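PDB 3CPI: Rab GDP-dissociation inhibitor from Saccharomyces cerevisiae, which holds Rab GTPases such as Sec4 in their GDP-bound state by blocking nucleotide release, and extracts GDP-bound Ypt7 from vacuolar membranes. Local coordinates for residues A[87-92]-A[231-236]; A[109-114]-A[350-355]; A[312-317]-A[357-362]. One frame throughout, in Å; residues are numbered along the deposited sequence.

Contact 1: residues A[87-92]-A[231-236]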
loop_
_atom_site.group_PDB
_atom_site.type_symbol
_atom_site.label_atom_id
_atom_site.label_comp_id
_atom_site.label_asym_id
_atom_site.label_seq_id
_atom_site.Cartn_x
_atom_site.Cartn_y
_atom_site.Cartn_z
ATOM N N LYS A 87 -2.314 3.285 -2.629
ATOM C CA LYS A 87 -2.498 2.029 -1.918
ATOM C C LYS A 87 -3.639 2.173 -0.916
ATOM O O LYS A 87 -3.837 3.243 -0.333
ATOM C CB LYS A 87 -1.216 1.613 -1.191
ATOM C CG LYS A 87 -0.030 1.293 -2.098
ATOM C CD LYS A 87 1.102 0.639 -1.316
ATOM C CE LYS A 87 2.298 0.356 -2.213
ATOM N NZ LYS A 87 2.701 -1.083 -2.206
ATOM N N PHE A 88 -4.378 1.086 -0.728
ATOM C CA PHE A 88 -5.525 1.059 0.162
ATOM C C PHE A 88 -5.174 0.561 1.573
ATOM O O PHE A 88 -4.226 -0.206 1.765
ATOM C CB PHE A 88 -6.634 0.176 -0.432
ATOM C CG PHE A 88 -7.231 0.712 -1.710
ATOM C CD1 PHE A 88 -7.525 -0.147 -2.761
ATOM C CD2 PHE A 88 -7.504 2.073 -1.861
ATOM C CE1 PHE A 88 -8.090 0.338 -3.945
ATOM C CE2 PHE A 88 -8.051 2.565 -3.042
ATOM C CZ PHE A 88 -8.350 1.696 -4.081
ATOM N N LEU A 89 -5.986 0.979 2.539
ATOM C CA LEU A 89 -5.772 0.680 3.944
ATOM C C LEU A 89 -6.786 -0.364 4.383
ATOM O O LEU A 89 -7.988 -0.177 4.189
ATOM C CB LEU A 89 -5.924 1.964 4.770
ATOM C CG LEU A 89 -5.851 1.908 6.301
ATOM C CD1 LEU A 89 -4.496 1.402 6.788
ATOM C CD2 LEU A 89 -6.190 3.267 6.949
ATOM N N MET A 90 -6.299 -1.466 4.948
ATOM C CA MET A 90 -7.156 -2.497 5.533
ATOM C C MET A 90 -7.774 -1.915 6.808
ATOM O O MET A 90 -7.065 -1.640 7.778
ATOM C CB MET A 90 -6.326 -3.751 5.834
ATOM C CG MET A 90 -7.043 -4.902 6.547
ATOM S SD MET A 90 -8.208 -5.871 5.561
ATOM C CE MET A 90 -7.207 -6.436 4.194
ATOM N N ALA A 91 -9.089 -1.713 6.790
ATOM C CA ALA A 91 -9.783 -1.001 7.866
ATOM C C ALA A 91 -9.409 -1.430 9.288
ATOM O O ALA A 91 -9.165 -0.576 10.130
ATOM C CB ALA A 91 -11.307 -1.050 7.661
ATOM N N ASN A 92 -9.356 -2.732 9.562
ATOM C CA ASN A 92 -9.027 -3.201 10.915
ATOM C C ASN A 92 -7.566 -3.632 11.085
ATOM O O ASN A 92 -7.186 -4.162 12.130
ATOM C CB ASN A 92 -9.957 -4.339 11.350
ATOM C CG ASN A 92 -11.383 -3.875 11.658
ATOM O OD1 ASN A 92 -12.178 -4.645 12.195
ATOM N ND2 ASN A 92 -11.707 -2.627 11.324
ATOM N N PRO A 231 -13.190 -3.996 2.601
ATOM C CA PRO A 231 -12.323 -3.873 3.767
ATOM C C PRO A 231 -11.361 -2.684 3.697
ATOM O O PRO A 231 -10.603 -2.471 4.633
ATOM C CB PRO A 231 -11.537 -5.186 3.742
ATOM C CG PRO A 231 -11.461 -5.554 2.298
ATOM C CD PRO A 231 -12.657 -4.959 1.613
ATOM N N TYR A 232 -11.419 -1.908 2.613
ATOM C CA TYR A 232 -10.373 -0.943 2.283
ATOM C C TYR A 232 -10.777 0.498 2.500
ATOM O O TYR A 232 -11.907 0.886 2.185
ATOM C CB TYR A 232 -9.923 -1.115 0.829
ATOM C CG TYR A 232 -9.393 -2.493 0.546
ATOM C CD1 TYR A 232 -8.220 -2.934 1.157
ATOM C CD2 TYR A 232 -10.069 -3.366 -0.319
ATOM C CE1 TYR A 232 -7.729 -4.196 0.924
ATOM C CE2 TYR A 232 -9.576 -4.639 -0.567
ATOM C CZ TYR A 232 -8.407 -5.045 0.070
ATOM O OH TYR A 232 -7.889 -6.283 -0.141
ATOM N N LEU A 233 -9.826 1.283 3.006
ATOM C CA LEU A 233 -9.992 2.720 3.185
ATOM C C LEU A 233 -9.012 3.527 2.322
ATOM O O LEU A 233 -7.932 3.051 1.950
ATOM C CB LEU A 233 -9.845 3.098 4.665
ATOM C CG LEU A 233 -10.834 2.484 5.670
ATOM C CD1 LEU A 233 -10.319 2.652 7.088
ATOM C CD2 LEU A 233 -12.226 3.100 5.544
ATOM N N TYR A 234 -9.403 4.757 2.012
ATOM C CA TYR A 234 -8.592 5.658 1.222
ATOM C C TYR A 234 -8.902 7.091 1.662
ATOM O O TYR A 234 -10.077 7.433 1.858
ATOM C CB TYR A 234 -8.887 5.457 -0.259
ATOM C CG TYR A 234 -7.950 6.195 -1.190
ATOM C CD1 TYR A 234 -6.625 5.788 -1.348
ATOM C CD2 TYR A 234 -8.397 7.291 -1.927
ATOM C CE1 TYR A 234 -5.760 6.464 -2.218
ATOM C CE2 TYR A 234 -7.550 7.971 -2.793
ATOM C CZ TYR A 234 -6.233 7.554 -2.935
ATOM O OH TYR A 234 -5.401 8.224 -3.800
ATOM N N PRO A 235 -7.855 7.926 1.848
ATOM C CA PRO A 235 -8.081 9.264 2.395
ATOM C C PRO A 235 -8.763 10.179 1.399
ATOM O O PRO A 235 -8.520 10.085 0.196
ATOM C CB PRO A 235 -6.662 9.785 2.689
ATOM C CG PRO A 235 -5.753 8.614 2.559
ATOM C CD PRO A 235 -6.425 7.687 1.587
ATOM N N MET A 236 -9.625 11.053 1.899
ATOM C CA MET A 236 -10.160 12.130 1.079
ATOM C C MET A 236 -8.989 12.980 0.595
ATOM O O MET A 236 -8.087 13.288 1.375
ATOM C CB MET A 236 -11.147 12.975 1.887
ATOM C CG MET A 236 -12.464 12.266 2.203
ATOM S SD MET A 236 -13.385 11.701 0.735
ATOM C CE MET A 236 -13.742 13.261 -0.068
HETATM O O HOH W 1 -5.362 4.424 1.949
#
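Phe-88 turns the edge of its ring toward the face of Tyr-234 in an offset edge-to-face pair, the planes at 87° and the centroids 5.8 Å apart. The Tyr-234 ring has Pro-235 CD over one face and Lys-87 O in plane at its edge, and His-352 meets it edge-to-face as well. Pro-231 CG lies over one face of Tyr-232, while Met-90 CE reaches that ring at CE1 (4.0 Å). In the methionine, with CG anti to the backbone N (chi1 176°), the bend at chi2 sets SD against Pro-231 CB and the bend at chi3 carries CE to Tyr-232; a flexible thioether can follow both neighbours. These rings flank a short antiparallel pairing in the mixed sheet, where strand 89-90 adds to one edge of strand 232-235 and strand 110-120 to the other. Leu-89 and Leu-233 form the hydrogen-bonded pair: Leu-89 N gives to Leu-233 O at 2.9 Å, and Leu-233 N returns a bond to Leu-89 O at 2.6 Å. Ala-91 N, just past the strand, donates almost straight to Pro-231 O (2.7 Å), and the small Ala-91 leaves room for Leu-233 CD1 to rest against its CB at 3.9 Å. Where the chains diverge, a bridging water donates to both Lys-87 O and Leu-233 O. Tyr-234 OH bonds to Asp-83, and Lys-87 NZ makes a salt bridge with Asp-416.

Contact 2: residues A[109-114]-A[350-355]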
loop_
_atom_site.group_PDB
_atom_site.type_symbol
_atom_site.label_atom_id
_atom_site.label_comp_id
_atom_site.label_asym_id
_atom_site.label_seq_id
_atom_site.Cartn_x
_atom_site.Cartn_y
_atom_site.Cartn_z
ATOM N N ASP A 109 -8.721 12.179 6.606
ATOM C CA ASP A 109 -10.043 11.573 6.670
ATOM C C ASP A 109 -10.154 10.374 5.733
ATOM O O ASP A 109 -10.291 10.528 4.519
ATOM C CB ASP A 109 -11.119 12.615 6.343
ATOM C CG ASP A 109 -12.509 12.148 6.704
ATOM O OD1 ASP A 109 -13.474 12.692 6.132
ATOM O OD2 ASP A 109 -12.644 11.241 7.552
ATOM N N PHE A 110 -10.090 9.181 6.316
ATOM C CA PHE A 110 -10.167 7.943 5.548
ATOM C C PHE A 110 -11.607 7.594 5.230
ATOM O O PHE A 110 -12.437 7.461 6.133
ATOM C CB PHE A 110 -9.473 6.795 6.286
ATOM C CG PHE A 110 -7.972 6.844 6.195
ATOM C CD1 PHE A 110 -7.310 6.268 5.111
ATOM C CD2 PHE A 110 -7.222 7.476 7.182
ATOM C CE1 PHE A 110 -5.926 6.313 5.016
ATOM C CE2 PHE A 110 -5.827 7.531 7.099
ATOM C CZ PHE A 110 -5.176 6.953 6.014
ATOM N N LYS A 111 -11.899 7.471 3.938
ATOM C CA LYS A 111 -13.226 7.085 3.481
ATOM C C LYS A 111 -13.195 5.689 2.855
ATOM O O LYS A 111 -12.224 5.311 2.182
ATOM C CB LYS A 111 -13.804 8.117 2.495
ATOM C CG LYS A 111 -15.181 7.721 1.914
ATOM C CD LYS A 111 -15.573 8.562 0.701
ATOM C CE LYS A 111 -16.848 8.052 0.059
ATOM N NZ LYS A 111 -16.621 6.797 -0.736
ATOM N N GLN A 112 -14.271 4.943 3.102
ATOM C CA GLN A 112 -14.494 3.618 2.547
ATOM C C GLN A 112 -14.316 3.548 1.037
ATOM O O GLN A 112 -14.798 4.405 0.301
ATOM C CB GLN A 112 -15.907 3.139 2.891
ATOM C CG GLN A 112 -15.968 1.942 3.818
ATOM C CD GLN A 112 -17.140 1.000 3.500
ATOM O OE1 GLN A 112 -17.011 -0.226 3.604
ATOM N NE2 GLN A 112 -18.281 1.571 3.117
ATOM N N VAL A 113 -13.611 2.513 0.594
ATOM C CA VAL A 113 -13.572 2.130 -0.807
ATOM C C VAL A 113 -14.819 1.281 -1.060
ATOM O O VAL A 113 -15.189 0.439 -0.234
ATOM C CB VAL A 113 -12.252 1.375 -1.133
ATOM C CG1 VAL A 113 -12.355 0.556 -2.419
ATOM C CG2 VAL A 113 -11.097 2.366 -1.206
ATOM N N SER A 114 -15.468 1.515 -2.193
ATOM C CA SER A 114 -16.804 0.969 -2.439
ATOM C C SER A 114 -16.887 -0.530 -2.752
ATOM O O SER A 114 -17.925 -1.153 -2.513
ATOM C CB SER A 114 -17.531 1.793 -3.502
ATOM O OG SER A 114 -17.831 3.082 -2.989
ATOM N N ASP A 350 -14.056 10.933 -7.959
ATOM C CA ASP A 350 -14.365 12.234 -7.377
ATOM C C ASP A 350 -14.950 12.085 -5.976
ATOM O O ASP A 350 -14.925 13.027 -5.180
ATOM C CB ASP A 350 -15.258 13.071 -8.317
ATOM C CG ASP A 350 -16.752 12.889 -8.053
ATOM O OD1 ASP A 350 -17.388 13.871 -7.605
ATOM O OD2 ASP A 350 -17.298 11.787 -8.298
ATOM N N ALA A 351 -15.434 10.883 -5.674
ATOM C CA ALA A 351 -15.924 10.546 -4.332
ATOM C C ALA A 351 -14.825 10.670 -3.267
ATOM O O ALA A 351 -15.114 10.957 -2.104
ATOM C CB ALA A 351 -16.529 9.154 -4.321
ATOM N N HIS A 352 -13.572 10.461 -3.672
ATOM C CA HIS A 352 -12.424 10.669 -2.784
ATOM C C HIS A 352 -11.679 11.974 -3.071
ATOM O O HIS A 352 -10.679 12.287 -2.412
ATOM C CB HIS A 352 -11.474 9.462 -2.826
ATOM C CG HIS A 352 -11.935 8.309 -1.986
ATOM N ND1 HIS A 352 -12.726 7.294 -2.480
ATOM C CD2 HIS A 352 -11.728 8.021 -0.680
ATOM C CE1 HIS A 352 -12.978 6.424 -1.518
ATOM N NE2 HIS A 352 -12.378 6.840 -0.416
ATOM N N ASN A 353 -12.183 12.729 -4.051
ATOM C CA ASN A 353 -11.660 14.053 -4.410
ATOM C C ASN A 353 -10.232 14.046 -4.942
ATOM O O ASN A 353 -9.394 14.852 -4.542
ATOM C CB ASN A 353 -11.822 15.043 -3.248
ATOM C CG ASN A 353 -13.269 15.463 -3.040
ATOM O OD1 ASN A 353 -13.770 15.466 -1.921
ATOM N ND2 ASN A 353 -13.947 15.812 -4.132
ATOM N N VAL A 354 -9.977 13.130 -5.869
ATOM C CA VAL A 354 -8.654 12.976 -6.462
ATOM C C VAL A 354 -8.709 13.284 -7.957
ATOM O O VAL A 354 -7.677 13.410 -8.624
ATOM C CB VAL A 354 -8.067 11.559 -6.198
ATOM C CG1 VAL A 354 -7.812 11.349 -4.706
ATOM C CG2 VAL A 354 -8.984 10.464 -6.761
ATOM N N CYS A 355 -9.929 13.387 -8.476
ATOM C CA CYS A 355 -10.153 13.845 -9.844
ATOM C C CYS A 355 -11.469 14.623 -9.947
ATOM O O CYS A 355 -12.269 14.655 -8.994
ATOM C CB CYS A 355 -10.115 12.675 -10.827
ATOM S SG CYS A 355 -11.431 11.488 -10.602
#
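His-352 drives its imidazole against Lys-111, donating from NE2 to Lys-111 O at 3.0 Å. The N-H points almost straight at the oxygen (173°), which lies in the plane of the ring; seen from the acceptor, however, the donor stands above the carbonyl plane, away from the usual lone-pair directions. The bond is consistent with a proton on NE2. The same lysine also covers the ring: its CD sits over one face, 4.0 Å from the centroid, in a CH-pi contact that suits a long aliphatic stem. Chi1 of 177° swings the stem away from the backbone N, and it runs extended past the imidazole until its last torsion bends NZ back to Gln-112 O, a bond of 3.2 Å. That oxygen is also 3.3 Å from His-352 CE1, at the ring edge. The loop between strands 343-349 and 360-367 of the mixed sheet here inserts a side chain against strand 110-120, the start of which falls in the Ypt1-interacting region 106-112. Ala-351, next to the histidine, offers its carbonyl O to Lys-111 CD at 3.7 Å, and its small methyl CB lies 4.3 Å from Lys-111 NZ. Further out, the His-352 backbone bonds to Tyr-237. Backbone bonds to Tyr-232 and Tyr-234 hold Val-113 and Lys-111 in the sheet, while Gln-112 OE1 accepts from the backbone of Lys-229 and Ser-230.

Contact 3: residues A[312-317]-A[357-362]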
loop_
_atom_site.group_PDB
_atom_site.type_symbol
_atom_site.label_atom_id
_atom_site.label_comp_id
_atom_site.label_asym_id
_atom_site.label_seq_id
_atom_site.Cartn_x
_atom_site.Cartn_y
_atom_site.Cartn_z
ATOM N N ILE A 312 -1.168 4.651 -14.702
ATOM C CA ILE A 312 -2.256 5.502 -14.222
ATOM C C ILE A 312 -3.183 5.816 -15.406
ATOM O O ILE A 312 -2.803 6.531 -16.342
ATOM C CB ILE A 312 -1.734 6.808 -13.565
ATOM C CG1 ILE A 312 -0.804 6.494 -12.385
ATOM C CG2 ILE A 312 -2.899 7.687 -13.108
ATOM C CD1 ILE A 312 -0.180 7.719 -11.711
ATOM N N CYS A 313 -4.386 5.255 -15.373
ATOM C CA CYS A 313 -5.351 5.432 -16.462
ATOM C C CYS A 313 -6.460 6.381 -16.037
ATOM O O CYS A 313 -6.900 6.358 -14.882
ATOM C CB CYS A 313 -5.949 4.089 -16.890
ATOM S SG CYS A 313 -4.734 2.817 -17.268
ATOM N N ILE A 314 -6.895 7.225 -16.971
ATOM C CA ILE A 314 -8.046 8.095 -16.743
ATOM C C ILE A 314 -9.226 7.589 -17.560
ATOM O O ILE A 314 -9.085 7.267 -18.741
ATOM C CB ILE A 314 -7.757 9.568 -17.099
ATOM C CG1 ILE A 314 -6.606 10.112 -16.245
ATOM C CG2 ILE A 314 -9.017 10.423 -16.893
ATOM C CD1 ILE A 314 -6.177 11.530 -16.605
ATOM N N LEU A 315 -10.381 7.512 -16.908
ATOM C CA LEU A 315 -11.613 7.063 -17.541
ATOM C C LEU A 315 -12.691 8.142 -17.396
ATOM O O LEU A 315 -12.634 8.956 -16.471
ATOM C CB LEU A 315 -12.089 5.749 -16.904
ATOM C CG LEU A 315 -11.077 4.681 -16.451
ATOM C CD1 LEU A 315 -11.807 3.584 -15.706
ATOM C CD2 LEU A 315 -10.243 4.092 -17.610
ATOM N N ASN A 316 -13.659 8.139 -18.316
ATOM C CA ASN A 316 -14.825 9.040 -18.272
ATOM C C ASN A 316 -16.093 8.320 -17.812
ATOM O O ASN A 316 -17.199 8.877 -17.866
ATOM C CB ASN A 316 -15.083 9.654 -19.657
ATOM C CG ASN A 316 -14.070 10.727 -20.026
ATOM O OD1 ASN A 316 -13.171 11.061 -19.240
ATOM N ND2 ASN A 316 -14.208 11.274 -21.235
ATOM N N HIS A 317 -15.917 7.079 -17.367
ATOM C CA HIS A 317 -17.018 6.192 -17.012
ATOM C C HIS A 317 -16.529 5.226 -15.933
ATOM O O HIS A 317 -15.321 5.013 -15.809
ATOM C CB HIS A 317 -17.440 5.398 -18.247
ATOM C CG HIS A 317 -16.364 4.499 -18.769
ATOM N ND1 HIS A 317 -15.406 4.926 -19.663
ATOM C CD2 HIS A 317 -16.078 3.202 -18.503
ATOM C CE1 HIS A 317 -14.586 3.927 -19.935
ATOM N NE2 HIS A 317 -14.972 2.869 -19.244
ATOM N N LYS A 357 -15.283 15.727 -11.370
ATOM C CA LYS A 357 -16.571 15.035 -11.516
ATOM C C LYS A 357 -16.708 14.334 -12.863
ATOM O O LYS A 357 -16.348 14.898 -13.894
ATOM C CB LYS A 357 -17.727 16.023 -11.270
ATOM C CG LYS A 357 -18.982 15.827 -12.126
ATOM C CD LYS A 357 -20.053 16.877 -11.810
ATOM C CE LYS A 357 -20.743 17.394 -13.077
ATOM N NZ LYS A 357 -21.391 16.312 -13.879
ATOM N N GLY A 358 -17.211 13.101 -12.841
ATOM C CA GLY A 358 -17.373 12.299 -14.059
ATOM C C GLY A 358 -16.131 11.550 -14.524
ATOM O O GLY A 358 -16.181 10.811 -15.510
ATOM N N HIS A 359 -15.014 11.739 -13.823
ATOM C CA HIS A 359 -13.759 11.062 -14.168
ATOM C C HIS A 359 -13.342 10.027 -13.115
ATOM O O HIS A 359 -13.696 10.146 -11.933
ATOM C CB HIS A 359 -12.638 12.083 -14.368
ATOM C CG HIS A 359 -12.859 13.010 -15.523
ATOM N ND1 HIS A 359 -12.617 12.644 -16.831
ATOM C CD2 HIS A 359 -13.296 14.292 -15.566
ATOM C CE1 HIS A 359 -12.900 13.658 -17.629
ATOM N NE2 HIS A 359 -13.308 14.672 -16.887
ATOM N N TYR A 360 -12.589 9.018 -13.556
ATOM C CA TYR A 360 -12.075 7.957 -12.677
ATOM C C TYR A 360 -10.577 7.766 -12.879
ATOM O O TYR A 360 -10.069 7.928 -13.995
ATOM C CB TYR A 360 -12.793 6.630 -12.950
ATOM C CG TYR A 360 -14.263 6.639 -12.584
ATOM C CD1 TYR A 360 -15.200 7.286 -13.391
ATOM C CD2 TYR A 360 -14.713 5.993 -11.435
ATOM C CE1 TYR A 360 -16.545 7.303 -13.060
ATOM C CE2 TYR A 360 -16.054 6.003 -11.091
ATOM C CZ TYR A 360 -16.967 6.660 -11.909
ATOM O OH TYR A 360 -18.298 6.676 -11.579
ATOM N N LEU A 361 -9.875 7.429 -11.797
ATOM C CA LEU A 361 -8.482 7.015 -11.889
ATOM C C LEU A 361 -8.395 5.514 -11.664
ATOM O O LEU A 361 -8.871 5.003 -10.655
ATOM C CB LEU A 361 -7.602 7.759 -10.876
ATOM C CG LEU A 361 -7.407 9.267 -11.041
ATOM C CD1 LEU A 361 -6.802 9.867 -9.777
ATOM C CD2 LEU A 361 -6.563 9.597 -12.265
ATOM N N ALA A 362 -7.809 4.818 -12.626
ATOM C CA ALA A 362 -7.580 3.388 -12.522
ATOM C C ALA A 362 -6.089 3.147 -12.641
ATOM O O ALA A 362 -5.514 3.343 -13.707
ATOM C CB ALA A 362 -8.328 2.646 -13.615
#
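Leu-315 O accepts the backbone N-H of Tyr-360 at 2.9 Å and also receives a CA-H...O contact from His-359. Leu-315 N bonds in return to Tyr-360 O (3.0 Å), and at the next hydrogen-bonded pair Cys-313 and Ala-362 exchange the same two bonds, the shorter from Cys-313 N to Ala-362 O at 2.8 Å. Between these pairs lies the non-hydrogen-bonded pair Ile-314 and Leu-361, whose side chains run side by side, pointing the same way, with CG1 and CD2 4.0 Å apart. On the other face Leu-315 CD1 touches the small Ala-362 CB, and Tyr-360 turns its CD1 to within 3.3 Å of His-317 O. Beyond the strand Asn-316 lies alongside His-359, its OD1 at the ring edge, 2.9 Å from ND1, with amide and ring planes 72° apart. Gly-358, at a positive phi of 83°, fits the turn leading into strand 360-367. Strand 343-349 flanks 360-367 on its other edge, and 389-400 flanks 301-315, so this pairing is interior to the sheet. Backbone bonds across the contact, and outward from Ile-314 and Leu-361, let Ile-314 and Leu-361 pack on one face and Leu-315 with Ala-362 on the other, while polar Asn-316 and His-317 belong to the less buried end.

In the fold
All three contacts reach the same mixed sheet, from different positions. Contact 1 is the most central, about 9 Å from the chain's centre to its own, and largely buried; contact 3 is also mostly buried but lies about 20 Å out, with an exposed end. Both are antiparallel strand pairings of nearly equal buried area, richer in aromatic rings in the first, more aliphatic in the second though with Tyr-360. Contact 2, partly buried, covers under half as much surface and relies on one histidine rather than paired strands. It joins the others: Met-236 N of contact 1 probably donates to Asp-109 O, and Val-354 packs on Leu-361 of contact 3. Contacts 1 and 2 both include residues of Ypt1-binding regions.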